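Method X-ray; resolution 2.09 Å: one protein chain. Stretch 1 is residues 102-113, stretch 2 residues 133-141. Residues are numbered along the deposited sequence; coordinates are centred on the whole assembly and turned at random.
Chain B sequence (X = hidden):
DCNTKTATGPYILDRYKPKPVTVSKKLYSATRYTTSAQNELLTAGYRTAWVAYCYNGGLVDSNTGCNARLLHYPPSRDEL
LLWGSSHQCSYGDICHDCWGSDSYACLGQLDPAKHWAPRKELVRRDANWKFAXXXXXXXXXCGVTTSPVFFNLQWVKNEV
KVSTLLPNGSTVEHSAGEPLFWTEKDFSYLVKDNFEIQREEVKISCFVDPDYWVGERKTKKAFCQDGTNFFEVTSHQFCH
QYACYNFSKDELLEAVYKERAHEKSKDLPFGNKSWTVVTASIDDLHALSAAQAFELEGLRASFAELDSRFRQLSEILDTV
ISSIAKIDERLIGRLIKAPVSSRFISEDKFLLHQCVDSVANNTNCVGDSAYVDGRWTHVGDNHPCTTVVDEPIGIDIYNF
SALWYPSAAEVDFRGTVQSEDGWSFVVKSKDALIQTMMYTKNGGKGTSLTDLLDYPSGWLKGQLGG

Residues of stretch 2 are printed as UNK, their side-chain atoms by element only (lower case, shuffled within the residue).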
# COMPACT_ATOMS: atom_id res chain seq x y z
N ASP B 102 19.28 -40.70 39.65
CA ASP B 102 18.24 -40.17 38.74
C ASP B 102 18.81 -39.23 37.68
O ASP B 102 18.16 -39.03 36.65
CB ASP B 102 17.14 -39.46 39.53
CG ASP B 102 16.38 -40.40 40.46
OD1 ASP B 102 16.16 -41.56 40.08
OD2 ASP B 102 16.03 -39.98 41.58
N SER B 103 20.00 -38.66 37.88
CA SER B 103 20.60 -37.82 36.85
C SER B 103 20.91 -38.60 35.58
O SER B 103 21.26 -37.99 34.56
CB SER B 103 21.87 -37.14 37.37
OG SER B 103 22.88 -38.09 37.66
N TYR B 104 20.79 -39.93 35.63
CA TYR B 104 20.97 -40.80 34.47
C TYR B 104 20.08 -40.38 33.30
O TYR B 104 20.45 -40.60 32.14
CB TYR B 104 20.66 -42.24 34.90
CG TYR B 104 20.96 -43.36 33.93
CD1 TYR B 104 22.27 -43.70 33.60
CD2 TYR B 104 19.93 -44.14 33.40
CE1 TYR B 104 22.55 -44.76 32.74
CE2 TYR B 104 20.20 -45.20 32.54
CZ TYR B 104 21.51 -45.50 32.21
OH TYR B 104 21.78 -46.55 31.36
N ALA B 105 18.93 -39.78 33.58
CA ALA B 105 17.99 -39.42 32.51
C ALA B 105 18.56 -38.38 31.55
O ALA B 105 18.10 -38.30 30.41
CB ALA B 105 16.68 -38.90 33.10
N CYS B 106 19.52 -37.58 32.00
CA CYS B 106 20.18 -36.59 31.15
C CYS B 106 21.18 -37.18 30.18
O CYS B 106 21.79 -36.42 29.42
CB CYS B 106 20.92 -35.57 32.02
SG CYS B 106 19.94 -34.18 32.53
N LEU B 107 21.43 -38.48 30.23
CA LEU B 107 22.43 -39.11 29.38
C LEU B 107 21.72 -39.94 28.31
O LEU B 107 20.55 -40.28 28.43
CB LEU B 107 23.38 -39.97 30.22
CG LEU B 107 24.02 -39.24 31.42
CD1 LEU B 107 25.01 -40.12 32.19
CD2 LEU B 107 24.68 -37.94 30.99
N GLY B 108 22.44 -40.23 27.23
CA GLY B 108 21.86 -41.04 26.18
C GLY B 108 20.67 -40.43 25.47
O GLY B 108 20.23 -39.33 25.81
N GLN B 109 20.12 -41.16 24.50
CA GLN B 109 19.12 -40.60 23.60
C GLN B 109 17.82 -40.32 24.35
O GLN B 109 17.31 -41.17 25.09
CB GLN B 109 18.86 -41.55 22.44
CG GLN B 109 19.17 -40.96 21.06
CD GLN B 109 18.48 -41.71 19.93
OE1 GLN B 109 18.78 -42.88 19.65
NE2 GLN B 109 17.53 -41.05 19.27
N LEU B 110 17.26 -39.12 24.14
CA LEU B 110 15.97 -38.76 24.71
C LEU B 110 14.86 -39.10 23.72
O LEU B 110 15.01 -38.89 22.52
CB LEU B 110 15.91 -37.27 25.05
CG LEU B 110 17.04 -36.72 25.92
CD1 LEU B 110 16.80 -35.25 26.21
CD2 LEU B 110 17.14 -37.55 27.21
N ASP B 111 13.76 -39.64 24.25
CA ASP B 111 12.58 -39.91 23.44
C ASP B 111 11.70 -38.67 23.47
O ASP B 111 11.15 -38.34 24.53
CB ASP B 111 11.83 -41.13 23.96
CG ASP B 111 10.48 -41.34 23.28
OD1 ASP B 111 10.19 -40.68 22.26
OD2 ASP B 111 9.70 -42.18 23.78
N PRO B 112 11.53 -37.97 22.35
CA PRO B 112 10.81 -36.69 22.37
C PRO B 112 9.30 -36.81 22.20
O PRO B 112 8.64 -35.77 22.11
CB PRO B 112 11.42 -35.97 21.17
CG PRO B 112 11.73 -37.07 20.19
CD PRO B 112 12.11 -38.27 21.03
N ALA B 113 8.74 -38.02 22.18
CA ALA B 113 7.31 -38.20 21.91
C ALA B 113 6.69 -39.13 22.96
O ALA B 113 6.25 -40.24 22.66
CB ALA B 113 7.12 -38.74 20.49
N UNK B 133 27.27 -34.66 44.14
CA UNK B 133 26.40 -35.41 43.25
C UNK B 133 26.16 -34.62 41.97
O UNK B 133 26.38 -33.41 41.89
c UNK B 133 25.04 -35.72 43.89
c UNK B 133 25.12 -38.65 47.03
c UNK B 133 25.08 -36.75 45.00
c UNK B 133 24.83 -39.04 45.74
c UNK B 133 25.37 -36.38 46.31
o UNK B 133 25.14 -39.59 48.03
c UNK B 133 25.39 -37.32 47.33
c UNK B 133 24.79 -38.09 44.74
N UNK B 134 25.67 -35.34 40.97
CA UNK B 134 25.22 -34.76 39.72
C UNK B 134 23.75 -34.36 39.83
O UNK B 134 22.98 -34.94 40.60
n UNK B 134 27.55 -35.62 37.32
c UNK B 134 27.59 -37.04 38.97
c UNK B 134 26.79 -36.16 38.33
c UNK B 134 28.75 -36.15 37.34
n UNK B 134 28.80 -37.02 38.33
c UNK B 134 25.38 -35.76 38.58
N UNK B 135 23.36 -33.36 39.04
CA UNK B 135 21.97 -32.95 39.05
C UNK B 135 21.51 -32.68 37.63
O UNK B 135 22.25 -32.10 36.83
c UNK B 135 21.75 -31.74 39.96
s UNK B 135 19.97 -30.28 41.53
c UNK B 135 20.26 -31.47 40.23
c UNK B 135 20.22 -31.32 42.97
N UNK B 136 20.31 -33.16 37.31
CA UNK B 136 19.77 -33.20 35.96
C UNK B 136 18.47 -32.40 35.93
O UNK B 136 17.59 -32.59 36.78
s UNK B 136 18.65 -34.90 33.95
c UNK B 136 19.53 -34.65 35.52
N UNK B 137 18.37 -31.48 34.98
CA UNK B 137 17.10 -30.81 34.72
C UNK B 137 16.80 -30.94 33.24
O UNK B 137 17.65 -30.61 32.41
n UNK B 137 17.74 -28.87 37.45
c UNK B 137 17.13 -29.34 35.15
o UNK B 137 15.58 -29.23 36.97
c UNK B 137 16.75 -29.14 36.60
N UNK B 138 15.61 -31.45 32.93
CA UNK B 138 15.12 -31.51 31.56
C UNK B 138 13.71 -30.92 31.50
O UNK B 138 12.85 -31.29 32.31
c UNK B 138 16.41 -35.05 30.66
c UNK B 138 16.43 -33.65 31.20
c UNK B 138 14.64 -32.96 29.53
c UNK B 138 15.09 -32.94 31.01
N UNK B 139 13.47 -30.05 30.51
CA UNK B 139 12.10 -29.61 30.23
C UNK B 139 11.96 -29.41 28.73
O UNK B 139 12.95 -29.37 27.98
c UNK B 139 10.21 -28.13 31.14
o UNK B 139 9.80 -27.09 31.69
c UNK B 139 11.73 -28.34 31.01
o UNK B 139 9.44 -29.01 30.66
N UNK B 140 10.71 -29.32 28.28
CA UNK B 140 10.41 -29.35 26.86
C UNK B 140 9.53 -28.17 26.48
O UNK B 140 8.75 -27.67 27.30
c UNK B 140 12.89 -34.39 25.40
c UNK B 140 12.06 -33.54 26.14
c UNK B 140 11.44 -32.27 24.16
c UNK B 140 10.59 -31.85 26.60
n UNK B 140 11.76 -33.55 27.48
c UNK B 140 12.98 -34.16 24.05
c UNK B 140 11.33 -32.49 25.55
c UNK B 140 10.90 -32.52 27.75
c UNK B 140 12.26 -33.10 23.43
c UNK B 140 9.70 -30.66 26.46
N UNK B 141 9.65 -27.74 25.23
CA UNK B 141 8.66 -26.88 24.60
C UNK B 141 8.24 -27.51 23.28
O UNK B 141 9.03 -28.18 22.62
n UNK B 141 10.08 -22.89 23.33
c UNK B 141 9.16 -25.45 24.35
c UNK B 141 10.99 -24.04 23.30
c UNK B 141 10.20 -25.34 23.23
c UNK B 141 9.81 -22.11 22.28
n UNK B 141 8.97 -21.09 22.41
n UNK B 141 10.38 -22.34 21.11

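Position 133 carries one carbon and then a six-carbon ring bearing one oxygen. It points sideways and touches nothing of stretch 1. A phenol ring means tyrosine, Y133, which takes no part in the contact.

Position 134 has one carbon leading to a five-membered ring of three carbons and two nitrogens. The first carbon heads toward stretch 1, where S103 OG lies 3.5 Å from CB of this position, while the ring leads away. The ring is an imidazole: H134.

Position 135 is an unbranched chain of two carbons, a sulfur and a carbon. It points away, and its sulfur in mid-chain makes it methionine, M135.

Position 136 holds one carbon and one sulfur, the sulfur 2.0 Å from C106 SG. That is a covalent distance, so the residue is cysteine, C136. The disulfide has a chi3 of 92°, close to the relaxed value. C136 CB also sits 3.6 Å from S103 CA, where the two backbones come closest.

Position 137 has two carbons, the second carrying one oxygen and one nitrogen. It points away, and an amide on so short a stem is asparagine, N137; both polar atoms are hydrogen-bonded elsewhere in the structure.

Position 138 has four carbons, forked at the first, with one arm two carbons long, and they lie against A105, C106 and L110. This is isoleucine, I138. I138 CG1 lies 3.8 Å from C106 SG, and I138 CD1 reaches 3.7 Å from A105 O and 4.3 Å from L110 CD2.

Position 139 has two carbons, the second carrying two oxygens, and is out of reach of stretch 1. The carboxylate on a short stem gives aspartate, D139, whose OD1 accepts a hydrogen bond from the backbone N of the next residue, 140.

Position 140 has one carbon, then fused five- and six-membered rings holding eight carbons and a nitrogen, the six-membered ring packing on L110 and P112. This indole is tryptophan, W140. W140 CZ2 lies 4.1 Å from L110 CD1, and W140 CH2 lies 3.7 Å from P112 CB.

Position 141 has three carbons, a nitrogen, and a carbon with two more nitrogens: the guanidinium of arginine, R141, also out of reach.

The rule is strand alternation. H134, C136, I138 and W140 point toward stretch 1, and the residues between them do not. No hydrogen bond crosses. The disulfide fixes the 3-10 segment against the strand, I138 packs beside it, and the broad indole reaches L110 and P112 where the backbones have spread to 8.6 Å between P112 CA and W140 CA.

Stretch 2, residues 133-141: YHMCNIDWR
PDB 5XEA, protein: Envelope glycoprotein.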